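Local coordinates for acyl-CoA dehydrogenase domain protein Tcur3483 (Thermomonospora curvata, PDB 6WY9), which probably works as an FAD-dependent oxidoreductase acting on the CH-CH group of its donors, and binds reduced flavin adenine dinucleotide in the crystal, at residues K67-D72 and L105-V110; Y77-E82 and G134-D139; G116-K121 and L258-I263. All blocks are in the same frame, centred on the assembly; numbering follows the deposited sequence.

Interaction 1 of 3, residues K67-D72 and L105-V110; sequences KMLGSD and LPFPFV
L69 reaches from helix 62-71 to P106, F107 and P108, which form the run leading into helix 109-122, and its side chain illustrates how one branched residue can join a helix to a proline-rich loop. The backbones stay well apart, with the CA atoms of L69 and F107 8.5 Å from each other, and the gap is bridged by the leucine. CB points toward the loop but touches none of it. CG follows, set beside the backbone N and anti to the carbonyl carbon (chi1 -65°), and with CD1 swung away from CA (chi2 165°) the chain is stretched outward and ends in one methyl. That methyl, rather than CD2, makes the contact. CD1 lies 4.1 Å from P106 O, 4.2 Å from F107 CD2 and 4.4 Å from P108 CD, meeting the phenyl ring obliquely. Y39 and F40 of helix 26-41 and L75 also pack on the leucine.

The loop that receives CD1 is itself compact. P108 is the centre of an inverse gamma turn and the N-cap residue of the following helix, with F109 N bonded to F107 O at 2.8 Å. Its CD rests 3.3 Å above the plane of the F107 ring, toward the rim, while F97 and F107 meet edge-to-face.

No hydrogen bond crosses between the segments, so the contact depends on shape and the exclusion of water, and only 111 Å² is buried in all. P106 O is buried here without a partner in the model. A methyl cannot satisfy it, which probably carries a modest energetic cost that the surrounding apolar packing has to repay.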
loop_
_atom_site.group_PDB
_atom_site.type_symbol
_atom_site.label_atom_id
_atom_site.label_comp_id
_atom_site.label_asym_id
_atom_site.label_seq_id
_atom_site.Cartn_x
_atom_site.Cartn_y
_atom_site.Cartn_z
ATOM N N LYS A 67 -4.772 41.409 -11.802
ATOM C CA LYS A 67 -4.652 42.863 -11.750
ATOM C C LYS A 67 -5.399 43.435 -10.555
ATOM O O LYS A 67 -4.925 44.383 -9.917
ATOM C CB LYS A 67 -5.159 43.496 -13.045
ATOM C CG LYS A 67 -5.070 45.013 -13.042
ATOM C CD LYS A 67 -3.767 45.448 -12.386
ATOM C CE LYS A 67 -3.510 46.949 -12.484
ATOM N NZ LYS A 67 -2.559 47.419 -11.404
ATOM N N MET A 68 -6.564 42.870 -10.221
ATOM C CA MET A 68 -7.263 43.331 -9.027
ATOM C C MET A 68 -6.436 43.070 -7.775
ATOM O O MET A 68 -6.174 43.988 -6.987
ATOM C CB MET A 68 -8.640 42.671 -8.925
ATOM C CG MET A 68 -9.726 43.466 -9.626
ATOM S SD MET A 68 -11.393 42.904 -9.261
ATOM C CE MET A 68 -11.455 41.379 -10.209
ATOM N N LEU A 69 -6.015 41.816 -7.573
ATOM C CA LEU A 69 -5.163 41.495 -6.426
ATOM C C LEU A 69 -3.942 42.401 -6.362
ATOM O O LEU A 69 -3.544 42.852 -5.281
ATOM C CB LEU A 69 -4.703 40.042 -6.503
ATOM C CG LEU A 69 -5.758 38.956 -6.399
ATOM C CD1 LEU A 69 -5.129 37.650 -6.873
ATOM C CD2 LEU A 69 -6.287 38.872 -4.972
ATOM N N GLY A 70 -3.330 42.668 -7.519
ATOM C CA GLY A 70 -2.087 43.429 -7.539
ATOM C C GLY A 70 -2.279 44.865 -7.098
ATOM O O GLY A 70 -1.585 45.355 -6.197
ATOM N N SER A 71 -3.225 45.565 -7.717
ATOM C CA SER A 71 -3.477 46.927 -7.267
ATOM C C SER A 71 -3.943 46.985 -5.809
ATOM O O SER A 71 -3.721 48.005 -5.153
ATOM C CB SER A 71 -4.472 47.619 -8.203
ATOM O OG SER A 71 -5.570 46.779 -8.481
ATOM N N ASP A 72 -4.533 45.915 -5.257
ATOM C CA ASP A 72 -4.914 45.955 -3.847
ATOM C C ASP A 72 -3.794 45.550 -2.894
ATOM O O ASP A 72 -4.026 45.510 -1.678
ATOM C CB ASP A 72 -6.145 45.082 -3.579
ATOM C CG ASP A 72 -7.388 45.640 -4.212
ATOM O OD1 ASP A 72 -7.414 46.857 -4.494
ATOM O OD2 ASP A 72 -8.328 44.865 -4.451
ATOM N N LEU A 105 -10.461 31.446 -6.169
ATOM C CA LEU A 105 -9.821 32.347 -7.103
ATOM C C LEU A 105 -8.447 31.817 -7.491
ATOM O O LEU A 105 -7.803 31.100 -6.719
ATOM C CB LEU A 105 -9.690 33.740 -6.501
ATOM C CG LEU A 105 -11.018 34.417 -6.124
ATOM C CD1 LEU A 105 -10.811 35.836 -5.586
ATOM C CD2 LEU A 105 -12.007 34.411 -7.294
ATOM N N PRO A 106 -8.010 32.106 -8.706
ATOM C CA PRO A 106 -6.647 31.752 -9.093
ATOM C C PRO A 106 -5.689 32.823 -8.606
ATOM O O PRO A 106 -6.021 34.009 -8.582
ATOM C CB PRO A 106 -6.722 31.718 -10.622
ATOM C CG PRO A 106 -7.747 32.764 -10.932
ATOM C CD PRO A 106 -8.789 32.648 -9.831
ATOM N N PHE A 107 -4.504 32.390 -8.185
ATOM C CA PHE A 107 -3.448 33.265 -7.709
ATOM C C PHE A 107 -2.213 33.072 -8.582
ATOM O O PHE A 107 -1.935 31.942 -8.988
ATOM C CB PHE A 107 -3.118 32.946 -6.251
ATOM C CG PHE A 107 -2.170 33.913 -5.609
ATOM C CD1 PHE A 107 -0.803 33.762 -5.756
ATOM C CD2 PHE A 107 -2.645 34.934 -4.804
ATOM C CE1 PHE A 107 0.078 34.631 -5.154
ATOM C CE2 PHE A 107 -1.771 35.816 -4.199
ATOM C CZ PHE A 107 -0.407 35.666 -4.367
ATOM N N PRO A 108 -1.479 34.136 -8.925
ATOM C CA PRO A 108 -0.329 33.955 -9.836
ATOM C C PRO A 108 0.896 33.412 -9.108
ATOM O O PRO A 108 1.930 34.088 -8.986
ATOM C CB PRO A 108 -0.114 35.372 -10.369
ATOM C CG PRO A 108 -0.517 36.245 -9.226
ATOM C CD PRO A 108 -1.681 35.558 -8.569
ATOM N N PHE A 109 0.778 32.176 -8.593
ATOM C CA PHE A 109 1.856 31.570 -7.808
ATOM C C PHE A 109 3.167 31.593 -8.592
ATOM O O PHE A 109 4.199 32.084 -8.129
ATOM C CB PHE A 109 1.519 30.112 -7.446
ATOM C CG PHE A 109 0.466 29.936 -6.370
ATOM C CD1 PHE A 109 0.799 30.004 -5.030
ATOM C CD2 PHE A 109 -0.846 29.624 -6.707
ATOM C CE1 PHE A 109 -0.172 29.814 -4.047
ATOM C CE2 PHE A 109 -1.813 29.426 -5.731
ATOM C CZ PHE A 109 -1.477 29.525 -4.407
ATOM N N VAL A 110 3.135 31.010 -9.789
ATOM C CA VAL A 110 4.362 30.870 -10.570
ATOM C C VAL A 110 5.035 32.222 -10.764
ATOM O O VAL A 110 6.256 32.339 -10.663
ATOM C CB VAL A 110 4.070 30.181 -11.915
ATOM C CG1 VAL A 110 5.246 30.264 -12.811
ATOM C CG2 VAL A 110 3.741 28.733 -11.681
#

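Interaction 2 of 3, residues Y77-E82 and G134-D139; sequences YGWPKE and GILSGD
W79 and L136 mark the closest approach of the two backbones, 8.9 Å between CA atoms, and the loop 77-82 therefore touches the end of helix 125-136 through side chains alone. The indole spans the space. Its CB points toward the helix, and the far corner of the six-membered ring does the touching: CH2 lies 3.5 Å from I135 CG2, a snug fit, and 3.9 Å from I135 CB. The two side chains cross at about a right angle. I135 presents this methyl because CG2 stands anti to the backbone N, while CG1 lies beside it (chi1 -69°). Farther along the ring, W79 CE3 meets L136 CD1 at 4.2 Å, so consecutive residues of one helical turn touch different parts of the indole, both obliquely. The polar end of the ring is occupied elsewhere: NE1 donates to V112 O in helix 109-122, which would restrain the indole from turning, and I135 also packs on T111 and V112.

Just beyond these residues the helix stops in a Schellman motif. G138 has positive phi (70°), and D139 N bonds back to G134 O at 2.7 Å as G138 N bonds to I135 O. Apolar side chains in the last turn, gathered round a buried tryptophan, thus join loop and helix end within the all-helical N-terminal domain of the acyl-CoA dehydrogenase fold.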
loop_
_atom_site.group_PDB
_atom_site.type_symbol
_atom_site.label_atom_id
_atom_site.label_comp_id
_atom_site.label_asym_id
_atom_site.label_seq_id
_atom_site.Cartn_x
_atom_site.Cartn_y
_atom_site.Cartn_z
ATOM N N TYR A 77 2.629 40.538 -0.748
ATOM C CA TYR A 77 2.439 40.343 0.683
ATOM C C TYR A 77 3.649 39.685 1.331
ATOM O O TYR A 77 4.077 40.089 2.418
ATOM C CB TYR A 77 1.194 39.490 0.906
ATOM C CG TYR A 77 0.616 39.583 2.302
ATOM C CD1 TYR A 77 0.075 40.774 2.782
ATOM C CD2 TYR A 77 0.563 38.461 3.122
ATOM C CE1 TYR A 77 -0.496 40.843 4.067
ATOM C CE2 TYR A 77 0.003 38.518 4.389
ATOM C CZ TYR A 77 -0.524 39.701 4.855
ATOM O OH TYR A 77 -1.055 39.721 6.120
ATOM N N GLY A 78 4.200 38.662 0.688
ATOM C CA GLY A 78 5.349 37.955 1.220
ATOM C C GLY A 78 6.688 38.387 0.652
ATOM O O GLY A 78 7.733 37.879 1.068
ATOM N N TRP A 79 6.696 39.312 -0.302
ATOM C CA TRP A 79 7.968 39.749 -0.856
ATOM C C TRP A 79 8.740 40.595 0.159
ATOM O O TRP A 79 8.144 41.277 0.998
ATOM C CB TRP A 79 7.744 40.571 -2.116
ATOM C CG TRP A 79 7.560 39.780 -3.370
ATOM C CD1 TRP A 79 7.232 38.459 -3.477
ATOM C CD2 TRP A 79 7.713 40.270 -4.708
ATOM N NE1 TRP A 79 7.170 38.095 -4.806
ATOM C CE2 TRP A 79 7.457 39.189 -5.581
ATOM C CE3 TRP A 79 8.042 41.519 -5.254
ATOM C CZ2 TRP A 79 7.511 39.320 -6.970
ATOM C CZ3 TRP A 79 8.101 41.646 -6.633
ATOM C CH2 TRP A 79 7.830 40.551 -7.474
ATOM N N PRO A 80 10.065 40.598 0.085
ATOM C CA PRO A 80 10.836 41.515 0.936
ATOM C C PRO A 80 10.444 42.957 0.652
ATOM O O PRO A 80 10.181 43.329 -0.493
ATOM C CB PRO A 80 12.290 41.235 0.535
ATOM C CG PRO A 80 12.204 40.651 -0.852
ATOM C CD PRO A 80 10.912 39.879 -0.886
ATOM N N LYS A 81 10.413 43.785 1.699
ATOM C CA LYS A 81 10.091 45.187 1.448
ATOM C C LYS A 81 11.176 45.894 0.637
ATOM O O LYS A 81 10.906 46.936 0.034
ATOM C CB LYS A 81 9.828 45.921 2.759
ATOM C CG LYS A 81 9.141 47.260 2.553
ATOM C CD LYS A 81 8.127 47.549 3.642
ATOM C CE LYS A 81 7.929 49.051 3.782
ATOM N NZ LYS A 81 7.153 49.396 4.998
ATOM N N GLU A 82 12.391 45.343 0.595
ATOM C CA GLU A 82 13.422 45.866 -0.301
ATOM C C GLU A 82 12.933 45.904 -1.741
ATOM O O GLU A 82 13.285 46.810 -2.504
ATOM C CB GLU A 82 14.693 45.013 -0.200
ATOM C CG GLU A 82 15.203 44.763 1.231
ATOM C CD GLU A 82 14.258 43.896 2.082
ATOM O OE1 GLU A 82 13.081 44.277 2.273
ATOM O OE2 GLU A 82 14.690 42.823 2.557
ATOM N N GLY A 134 6.009 45.426 -12.226
ATOM C CA GLY A 134 4.811 45.000 -12.922
ATOM C C GLY A 134 4.305 43.673 -12.417
ATOM O O GLY A 134 3.095 43.422 -12.419
ATOM N N ILE A 135 5.209 42.809 -11.961
ATOM C CA ILE A 135 4.756 41.613 -11.259
ATOM C C ILE A 135 3.995 42.017 -10.002
ATOM O O ILE A 135 2.853 41.600 -9.773
ATOM C CB ILE A 135 5.944 40.697 -10.923
ATOM C CG1 ILE A 135 6.530 40.093 -12.206
ATOM C CG2 ILE A 135 5.499 39.645 -9.894
ATOM C CD1 ILE A 135 7.580 39.014 -11.975
ATOM N N LEU A 136 4.624 42.859 -9.182
ATOM C CA LEU A 136 4.009 43.363 -7.964
ATOM C C LEU A 136 2.634 43.958 -8.234
ATOM O O LEU A 136 1.667 43.657 -7.526
ATOM C CB LEU A 136 4.937 44.397 -7.327
ATOM C CG LEU A 136 4.572 44.958 -5.958
ATOM C CD1 LEU A 136 4.521 43.860 -4.875
ATOM C CD2 LEU A 136 5.552 46.081 -5.587
ATOM N N SER A 137 2.530 44.827 -9.237
ATOM C CA SER A 137 1.279 45.535 -9.503
ATOM C C SER A 137 0.242 44.656 -10.182
ATOM O O SER A 137 -0.848 45.140 -10.508
ATOM C CB SER A 137 1.556 46.749 -10.377
ATOM O OG SER A 137 2.202 46.318 -11.565
ATOM N N GLY A 138 0.556 43.388 -10.411
ATOM C CA GLY A 138 -0.342 42.530 -11.145
ATOM C C GLY A 138 -0.456 42.853 -12.613
ATOM O O GLY A 138 -1.472 42.523 -13.224
ATOM N N ASP A 139 0.550 43.498 -13.202
ATOM C CA ASP A 139 0.503 43.813 -14.622
ATOM C C ASP A 139 1.334 42.872 -15.487
ATOM O O ASP A 139 1.130 42.845 -16.705
ATOM C CB ASP A 139 0.960 45.259 -14.869
ATOM C CG ASP A 139 -0.036 46.271 -14.335
ATOM O OD1 ASP A 139 -1.193 46.294 -14.813
ATOM O OD2 ASP A 139 0.330 47.018 -13.408
#

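Interaction 3 of 3, residues G116-K121 and L258-I263; sequences GPTLMK and LNHERI
H260 swings its imidazole toward P117 through two torsions: chi1 of -78° sets CG beside the backbone N, and chi2 of 179° turns ND1 away from CA, across to helix 109-122. The contact is a domain junction of the acyl-CoA dehydrogenase fold, in which a helix of the N-terminal helical domain packs against helix 250-260 of the C-terminal helical domain. It exemplifies how distant parts of a chain, here 137 residues apart, may meet through very few side chains.

P117 lies where helix 109-122 is kinked, since its N makes no bond to the preceding turn. Its CB is directed toward the histidine, and the two side chains cross obliquely. CB sits at the edge of the imidazole, near its plane, although the modelled approach to CE1 is too short for two carbons, and the exact placing of the pair is therefore doubtful. Beyond P117, V319 of helix 292-321 also touches the histidine.

T118 adds a second, looser contact. Its OG1 is turned back to the carbonyls of the preceding turn, V115 O first, with T114 O also within bonding distance, while its CG2 faces the other helix, where T256 and Q257 pack on the threonine. With H260 replaced by an alanine, the ring would be gone and a gap would probably open beside P117 and T118, leaving this side of the kinked helix without its main cover from the 258-263 segment. ND1 of the imidazole is buried here with no partner in the model; its neighbours across the contact are the P117 ring and, more loosely, T118 CG2, 4.4 Å from H260 ND1.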
loop_
_atom_site.group_PDB
_atom_site.type_symbol
_atom_site.label_atom_id
_atom_site.label_comp_id
_atom_site.label_asym_id
_atom_site.label_seq_id
_atom_site.Cartn_x
_atom_site.Cartn_y
_atom_site.Cartn_z
ATOM N N GLY A 116 9.682 35.860 -9.570
ATOM C CA GLY A 116 10.159 37.044 -8.909
ATOM C C GLY A 116 11.331 36.756 -7.990
ATOM O O GLY A 116 12.359 37.453 -8.014
ATOM N N PRO A 117 11.196 35.724 -7.148
ATOM C CA PRO A 117 12.272 35.443 -6.185
ATOM C C PRO A 117 13.533 34.907 -6.841
ATOM O O PRO A 117 14.629 35.096 -6.303
ATOM C CB PRO A 117 11.641 34.414 -5.229
ATOM C CG PRO A 117 10.149 34.566 -5.413
ATOM C CD PRO A 117 9.990 34.917 -6.873
ATOM N N THR A 118 13.424 34.239 -7.986
ATOM C CA THR A 118 14.649 33.878 -8.678
ATOM C C THR A 118 15.267 35.101 -9.355
ATOM O O THR A 118 16.500 35.239 -9.382
ATOM C CB THR A 118 14.374 32.746 -9.678
ATOM O OG1 THR A 118 13.385 33.174 -10.616
ATOM C CG2 THR A 118 13.859 31.478 -8.959
ATOM N N LEU A 119 14.436 36.023 -9.861
ATOM C CA LEU A 119 14.969 37.281 -10.389
ATOM C C LEU A 119 15.630 38.108 -9.299
ATOM O O LEU A 119 16.658 38.759 -9.536
ATOM C CB LEU A 119 13.871 38.109 -11.054
ATOM C CG LEU A 119 13.414 37.685 -12.445
ATOM C CD1 LEU A 119 12.166 38.472 -12.864
ATOM C CD2 LEU A 119 14.555 37.894 -13.444
ATOM N N MET A 120 15.029 38.151 -8.109
ATOM C CA MET A 120 15.634 38.955 -7.050
ATOM C C MET A 120 17.043 38.461 -6.739
ATOM O O MET A 120 17.893 39.233 -6.286
ATOM C CB MET A 120 14.754 38.944 -5.788
ATOM C CG MET A 120 13.294 39.339 -6.021
ATOM S SD MET A 120 12.220 39.222 -4.554
ATOM C CE MET A 120 12.792 37.695 -3.810
ATOM N N LYS A 121 17.308 37.185 -7.005
ATOM C CA LYS A 121 18.586 36.563 -6.702
ATOM C C LYS A 121 19.581 36.683 -7.856
ATOM O O LYS A 121 20.724 37.110 -7.655
ATOM C CB LYS A 121 18.345 35.097 -6.344
ATOM C CG LYS A 121 19.568 34.349 -5.849
ATOM C CD LYS A 121 19.227 32.866 -5.621
ATOM C CE LYS A 121 20.408 32.121 -5.008
ATOM N NZ LYS A 121 20.795 32.754 -3.734
ATOM N N LEU A 258 12.415 25.859 -9.483
ATOM C CA LEU A 258 11.704 24.611 -9.213
ATOM C C LEU A 258 11.559 24.377 -7.710
ATOM O O LEU A 258 10.538 23.848 -7.255
ATOM C CB LEU A 258 12.404 23.430 -9.882
ATOM C CG LEU A 258 12.280 23.326 -11.419
ATOM C CD1 LEU A 258 13.225 22.279 -12.026
ATOM C CD2 LEU A 258 10.828 23.093 -11.907
ATOM N N ASN A 259 12.559 24.772 -6.922
ATOM C CA ASN A 259 12.446 24.605 -5.477
ATOM C C ASN A 259 11.346 25.491 -4.903
ATOM O O ASN A 259 10.526 25.033 -4.101
ATOM C CB ASN A 259 13.790 24.894 -4.809
ATOM C CG ASN A 259 14.814 23.834 -5.110
ATOM O OD1 ASN A 259 15.883 24.124 -5.638
ATOM N ND2 ASN A 259 14.490 22.588 -4.782
ATOM N N HIS A 260 11.323 26.768 -5.298
ATOM C CA HIS A 260 10.230 27.662 -4.932
ATOM C C HIS A 260 8.886 27.147 -5.418
ATOM O O HIS A 260 7.843 27.583 -4.914
ATOM C CB HIS A 260 10.462 29.053 -5.512
ATOM C CG HIS A 260 11.449 29.868 -4.752
ATOM N ND1 HIS A 260 11.813 31.142 -5.134
ATOM C CD2 HIS A 260 12.139 29.602 -3.619
ATOM C CE1 HIS A 260 12.691 31.623 -4.270
ATOM N NE2 HIS A 260 12.907 30.707 -3.343
ATOM N N GLU A 261 8.890 26.259 -6.411
ATOM C CA GLU A 261 7.677 25.635 -6.901
ATOM C C GLU A 261 7.165 24.565 -5.957
ATOM O O GLU A 261 6.455 23.651 -6.376
ATOM C CB GLU A 261 7.914 25.054 -8.295
ATOM C CG GLU A 261 6.841 25.439 -9.280
ATOM C CD GLU A 261 6.997 24.751 -10.609
ATOM O OE1 GLU A 261 7.682 25.294 -11.509
ATOM O OE2 GLU A 261 6.424 23.654 -10.753
ATOM N N ARG A 262 7.528 24.631 -4.681
ATOM C CA ARG A 262 6.929 23.745 -3.698
ATOM C C ARG A 262 6.003 24.471 -2.747
ATOM O O ARG A 262 5.107 23.833 -2.187
ATOM C CB ARG A 262 8.006 23.009 -2.889
ATOM C CG ARG A 262 8.977 22.191 -3.750
ATOM C CD ARG A 262 8.274 21.164 -4.673
ATOM N NE ARG A 262 9.052 20.843 -5.884
ATOM C CZ ARG A 262 10.191 20.137 -5.903
ATOM N NH1 ARG A 262 10.824 19.890 -7.058
ATOM N NH2 ARG A 262 10.722 19.696 -4.767
ATOM N N ILE A 263 6.200 25.785 -2.558
ATOM C CA ILE A 263 5.287 26.591 -1.744
ATOM C C ILE A 263 3.866 26.528 -2.293
ATOM O O ILE A 263 2.889 26.692 -1.545
ATOM C CB ILE A 263 5.761 28.051 -1.658
ATOM C CG1 ILE A 263 7.293 28.152 -1.638
ATOM C CG2 ILE A 263 5.124 28.706 -0.460
ATOM C CD1 ILE A 263 7.968 27.357 -0.539
#

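Interactions 1 and 2 both belong to the N-terminal domain, their centres about 10 Å apart, and their segments alternate along the chain. They touch where K67 NZ reaches S137 O at 3.0 Å, with a long, weak pairing to D139 OD2. Interaction 3 lies about 13 Å from interaction 2 and 17 Å from interaction 1, centre to centre; it shares helix 109-122 with interaction 1 and meets interaction 2 where W79 CZ2 packs on G116 CA at 4.0 Å. Interaction 1 closes before interaction 3 opens. Helix 109-122 thus runs from its entry loop past helix 125-136 to the C-terminal domain, with interaction 2 touching both of the others.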